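Local atomic coordinates of L-Ala-D/L-Glu epimerase, a muconate lactonizing enzyme (Klebsiella pneumoniae subsp. pneumoniae MGH 78578, PDB entry 3FCP), a protein that belongs to the muconate lactonizing enzyme group of the enolase superfamily, pairing an enolase-type N-terminal domain with a TIM-barrel-like domain that carries a magnesium ion. Residues A[137-149]-A[165-177]. Numbering follows the deposited sequence.
Sequences LPVLWTLASGDTA and RAFKLKIGARELA
Two neighbouring parallel strands of the TIM-barrel-like domain, joined through helix 148-158 in a beta-alpha-beta crossover, meet where Trp141, Thr142 and Leu143 pair with Phe167, Lys168 and Leu169. The axes of strands 141-143 and 166-170 diverge by 35° in N-to-C direction and approach to 4.6 Å. Hydrogen bonds set the register: Trp141 N donates to Ala166 O (3.3 Å), Lys168 N to Trp141 O (3.0 Å) and Leu143 N to Lys168 O (2.9 Å). A fourth, weak bond of 3.4 Å runs from Lys170 N to Leu143 O, while a water donates to both Leu143 O and Lys170 O.

Thr142 lies alongside Lys168, its OG1 3.6 Å from Lys168 CB. That hydroxyl is buried with no polar partner in the model. With CG anti to the backbone N (chi1 166°) and the chain extended beyond, Lys168 carries NZ to salt bridges with Asp199, Glu225 and Glu327; acids from strands 195-199 and 223-225 mark this face as the barrel interior.

On the other face Leu143 CD1 lies 3.5 Å from Leu169 CD2 and 3.9 Å from Phe167 CB. Helix 148-158 covers Leu143 and Phe167, helix 176-189 covers Leu169, and strand 195-199 continues the sheet beyond 166-170.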
loop_
_atom_site.group_PDB
_atom_site.type_symbol
_atom_site.label_atom_id
_atom_site.label_comp_id
_atom_site.label_asym_id
_atom_site.label_seq_id
_atom_site.Cartn_x
_atom_site.Cartn_y
_atom_site.Cartn_z
ATOM N N LEU A 137 14.331 -22.662 33.578
ATOM C CA LEU A 137 13.308 -22.132 32.688
ATOM C C LEU A 137 11.885 -22.524 33.033
ATOM O O LEU A 137 11.626 -23.639 33.496
ATOM C CB LEU A 137 13.607 -22.551 31.247
ATOM C CG LEU A 137 14.827 -21.902 30.584
ATOM C CD1 LEU A 137 16.105 -22.426 31.213
ATOM C CD2 LEU A 137 14.807 -22.202 29.098
ATOM N N PRO A 138 10.931 -21.603 32.803
ATOM C CA PRO A 138 9.525 -21.885 33.096
ATOM C C PRO A 138 8.944 -22.863 32.085
ATOM O O PRO A 138 9.292 -22.844 30.902
ATOM C CB PRO A 138 8.877 -20.506 33.023
ATOM C CG PRO A 138 9.701 -19.818 31.970
ATOM C CD PRO A 138 11.105 -20.213 32.343
ATOM N N VAL A 139 8.062 -23.728 32.568
ATOM C CA VAL A 139 7.413 -24.730 31.736
ATOM C C VAL A 139 5.935 -24.764 32.125
ATOM O O VAL A 139 5.595 -25.047 33.278
ATOM C CB VAL A 139 8.018 -26.134 31.975
ATOM C CG1 VAL A 139 7.296 -27.164 31.124
ATOM C CG2 VAL A 139 9.507 -26.127 31.658
ATOM N N LEU A 140 5.057 -24.457 31.178
ATOM C CA LEU A 140 3.633 -24.481 31.473
ATOM C C LEU A 140 3.114 -25.901 31.301
ATOM O O LEU A 140 3.870 -26.805 30.941
ATOM C CB LEU A 140 2.886 -23.514 30.549
ATOM C CG LEU A 140 3.099 -23.614 29.035
ATOM C CD1 LEU A 140 2.423 -24.866 28.479
ATOM C CD2 LEU A 140 2.524 -22.363 28.369
ATOM N N TRP A 141 1.830 -26.101 31.573
ATOM C CA TRP A 141 1.223 -27.419 31.427
ATOM C C TRP A 141 0.047 -27.307 30.461
ATOM O O TRP A 141 -0.674 -26.308 30.464
ATOM C CB TRP A 141 0.740 -27.940 32.789
ATOM C CG TRP A 141 0.194 -29.336 32.738
ATOM C CD1 TRP A 141 -1.097 -29.723 32.962
ATOM C CD2 TRP A 141 0.918 -30.528 32.412
ATOM N NE1 TRP A 141 -1.222 -31.082 32.789
ATOM C CE2 TRP A 141 -0.000 -31.601 32.452
ATOM C CE3 TRP A 141 2.255 -30.793 32.087
ATOM C CZ2 TRP A 141 0.375 -32.920 32.178
ATOM C CZ3 TRP A 141 2.629 -32.107 31.814
ATOM C CH2 TRP A 141 1.690 -33.153 31.862
ATOM N N THR A 142 -0.137 -28.319 29.624
ATOM C CA THR A 142 -1.236 -28.291 28.675
ATOM C C THR A 142 -2.420 -29.076 29.207
ATOM O O THR A 142 -2.266 -30.150 29.788
ATOM C CB THR A 142 -0.816 -28.856 27.293
ATOM O OG1 THR A 142 0.059 -27.926 26.642
ATOM C CG2 THR A 142 -2.035 -29.082 26.401
ATOM N N LEU A 143 -3.606 -28.506 29.026
ATOM C CA LEU A 143 -4.848 -29.130 29.452
ATOM C C LEU A 143 -5.546 -29.544 28.163
ATOM O O LEU A 143 -6.019 -28.696 27.403
ATOM C CB LEU A 143 -5.690 -28.116 30.232
ATOM C CG LEU A 143 -4.983 -27.586 31.485
ATOM C CD1 LEU A 143 -5.738 -26.409 32.065
ATOM C CD2 LEU A 143 -4.863 -28.704 32.509
ATOM N N ALA A 144 -5.578 -30.846 27.901
ATOM C CA ALA A 144 -6.200 -31.354 26.683
ATOM C C ALA A 144 -6.822 -32.738 26.851
ATOM O O ALA A 144 -6.739 -33.571 25.948
ATOM C CB ALA A 144 -5.170 -31.387 25.560
ATOM N N SER A 145 -7.452 -32.980 27.997
ATOM C CA SER A 145 -8.080 -34.274 28.259
ATOM C C SER A 145 -9.396 -34.399 27.503
ATOM O O SER A 145 -9.971 -35.482 27.418
ATOM C CB SER A 145 -8.342 -34.451 29.757
ATOM O OG SER A 145 -9.359 -33.571 30.202
ATOM N N GLY A 146 -9.868 -33.285 26.954
ATOM C CA GLY A 146 -11.123 -33.301 26.229
ATOM C C GLY A 146 -12.304 -33.137 27.169
ATOM O O GLY A 146 -13.450 -33.058 26.727
ATOM N N ASP A 147 -12.023 -33.086 28.470
ATOM C CA ASP A 147 -13.065 -32.921 29.484
ATOM C C ASP A 147 -12.801 -31.683 30.342
ATOM O O ASP A 147 -11.788 -31.603 31.039
ATOM C CB ASP A 147 -13.129 -34.157 30.389
ATOM C CG ASP A 147 -14.215 -34.044 31.451
ATOM O OD1 ASP A 147 -15.408 -34.108 31.093
ATOM O OD2 ASP A 147 -13.878 -33.880 32.643
ATOM N N THR A 148 -13.720 -30.723 30.298
ATOM C CA THR A 148 -13.579 -29.489 31.062
ATOM C C THR A 148 -13.296 -29.760 32.536
ATOM O O THR A 148 -12.350 -29.216 33.105
ATOM C CB THR A 148 -14.848 -28.628 30.958
ATOM O OG1 THR A 148 -15.150 -28.388 29.579
ATOM C CG2 THR A 148 -14.653 -27.298 31.670
ATOM N N ALA A 149 -14.125 -30.601 33.147
ATOM C CA ALA A 149 -13.975 -30.945 34.558
ATOM C C ALA A 149 -12.593 -31.529 34.843
ATOM O O ALA A 149 -11.911 -31.108 35.779
ATOM C CB ALA A 149 -15.064 -31.939 34.972
ATOM N N ARG A 165 1.432 -22.248 36.854
ATOM C CA ARG A 165 0.882 -20.898 36.877
ATOM C C ARG A 165 0.445 -20.471 35.474
ATOM O O ARG A 165 -0.259 -19.474 35.308
ATOM C CB ARG A 165 1.920 -19.922 37.433
ATOM C CG ARG A 165 2.610 -20.436 38.682
ATOM C CD ARG A 165 3.467 -19.368 39.330
ATOM N NE ARG A 165 2.663 -18.288 39.899
ATOM C CZ ARG A 165 1.787 -18.446 40.889
ATOM N NH1 ARG A 165 1.594 -19.643 41.432
ATOM N NH2 ARG A 165 1.104 -17.403 41.339
ATOM N N ALA A 166 0.874 -21.231 34.470
ATOM C CA ALA A 166 0.506 -20.961 33.086
ATOM C C ALA A 166 -0.044 -22.250 32.495
ATOM O O ALA A 166 0.499 -23.330 32.728
ATOM C CB ALA A 166 1.717 -20.491 32.289
ATOM N N PHE A 167 -1.129 -22.139 31.739
ATOM C CA PHE A 167 -1.742 -23.303 31.123
ATOM C C PHE A 167 -2.038 -23.052 29.650
ATOM O O PHE A 167 -2.421 -21.950 29.262
ATOM C CB PHE A 167 -3.043 -23.653 31.852
ATOM C CG PHE A 167 -2.856 -23.943 33.314
ATOM C CD1 PHE A 167 -2.381 -25.181 33.737
ATOM C CD2 PHE A 167 -3.127 -22.970 34.268
ATOM C CE1 PHE A 167 -2.177 -25.447 35.096
ATOM C CE2 PHE A 167 -2.924 -23.227 35.628
ATOM C CZ PHE A 167 -2.448 -24.467 36.039
ATOM N N LYS A 168 -1.847 -24.085 28.838
ATOM C CA LYS A 168 -2.123 -24.008 27.409
ATOM C C LYS A 168 -3.275 -24.963 27.129
ATOM O O LYS A 168 -3.160 -26.167 27.350
ATOM C CB LYS A 168 -0.881 -24.409 26.605
ATOM C CG LYS A 168 -1.142 -24.682 25.129
ATOM C CD LYS A 168 0.150 -24.985 24.374
ATOM C CE LYS A 168 -0.137 -25.632 23.025
ATOM N NZ LYS A 168 1.073 -25.723 22.149
ATOM N N LEU A 169 -4.395 -24.425 26.660
ATOM C CA LEU A 169 -5.559 -25.256 26.373
ATOM C C LEU A 169 -5.656 -25.548 24.887
ATOM O O LEU A 169 -5.539 -24.643 24.055
ATOM C CB LEU A 169 -6.846 -24.562 26.827
ATOM C CG LEU A 169 -6.806 -23.663 28.064
ATOM C CD1 LEU A 169 -8.227 -23.200 28.377
ATOM C CD2 LEU A 169 -6.199 -24.395 29.238
ATOM N N LYS A 170 -5.860 -26.812 24.547
ATOM C CA LYS A 170 -5.983 -27.168 23.146
ATOM C C LYS A 170 -7.456 -27.226 22.785
ATOM O O LYS A 170 -8.264 -27.832 23.494
ATOM C CB LYS A 170 -5.291 -28.504 22.862
ATOM C CG LYS A 170 -3.788 -28.450 23.136
ATOM C CD LYS A 170 -2.971 -29.286 22.154
ATOM C CE LYS A 170 -3.032 -28.721 20.738
ATOM N NZ LYS A 170 -2.140 -29.480 19.797
ATOM N N ILE A 171 -7.803 -26.561 21.691
ATOM C CA ILE A 171 -9.179 -26.520 21.226
ATOM C C ILE A 171 -9.168 -26.587 19.712
ATOM O O ILE A 171 -8.106 -26.706 19.105
ATOM C CB ILE A 171 -9.874 -25.219 21.667
ATOM C CG1 ILE A 171 -9.075 -24.011 21.167
ATOM C CG2 ILE A 171 -9.987 -25.180 23.187
ATOM C CD1 ILE A 171 -9.708 -22.670 21.479
ATOM N N GLY A 172 -10.351 -26.506 19.109
ATOM C CA GLY A 172 -10.448 -26.560 17.665
ATOM C C GLY A 172 -10.956 -27.895 17.151
ATOM O O GLY A 172 -11.117 -28.074 15.947
ATOM N N ALA A 173 -11.221 -28.829 18.058
ATOM C CA ALA A 173 -11.708 -30.154 17.675
ATOM C C ALA A 173 -13.228 -30.257 17.773
ATOM O O ALA A 173 -13.821 -31.231 17.311
ATOM C CB ALA A 173 -11.059 -31.224 18.555
ATOM N N ARG A 174 -13.855 -29.255 18.378
ATOM C CA ARG A 174 -15.304 -29.244 18.530
ATOM C C ARG A 174 -15.908 -27.979 17.928
ATOM O O ARG A 174 -15.188 -27.133 17.400
ATOM C CB ARG A 174 -15.671 -29.340 20.011
ATOM C CG ARG A 174 -15.210 -30.625 20.681
ATOM C CD ARG A 174 -15.670 -30.678 22.127
ATOM N NE ARG A 174 -15.372 -31.961 22.760
ATOM C CZ ARG A 174 -14.148 -32.397 23.044
ATOM N NH1 ARG A 174 -13.086 -31.655 22.750
ATOM N NH2 ARG A 174 -13.986 -33.579 23.622
ATOM N N GLU A 175 -17.233 -27.862 17.993
ATOM C CA GLU A 175 -17.914 -26.684 17.465
ATOM C C GLU A 175 -17.418 -25.479 18.253
ATOM O O GLU A 175 -17.073 -25.604 19.428
ATOM C CB GLU A 175 -19.432 -26.827 17.622
ATOM C CG GLU A 175 -20.033 -27.971 16.821
ATOM C CD GLU A 175 -19.916 -27.759 15.322
ATOM O OE1 GLU A 175 -20.271 -28.682 14.558
ATOM O OE2 GLU A 175 -19.474 -26.667 14.903
ATOM N N LEU A 176 -17.381 -24.316 17.609
ATOM C CA LEU A 176 -16.898 -23.105 18.266
ATOM C C LEU A 176 -17.567 -22.833 19.610
ATOM O O LEU A 176 -16.889 -22.600 20.613
ATOM C CB LEU A 176 -17.078 -21.890 17.346
ATOM C CG LEU A 176 -16.577 -20.545 17.894
ATOM C CD1 LEU A 176 -15.100 -20.649 18.283
ATOM C CD2 LEU A 176 -16.779 -19.462 16.846
ATOM N N ALA A 177 -18.897 -22.858 19.628
ATOM C CA ALA A 177 -19.645 -22.597 20.850
ATOM C C ALA A 177 -19.186 -23.511 21.977
ATOM O O ALA A 177 -18.997 -23.063 23.107
ATOM C CB ALA A 177 -21.152 -22.779 20.599
HETATM O O HOH W 1 -8.285 -27.494 26.551
#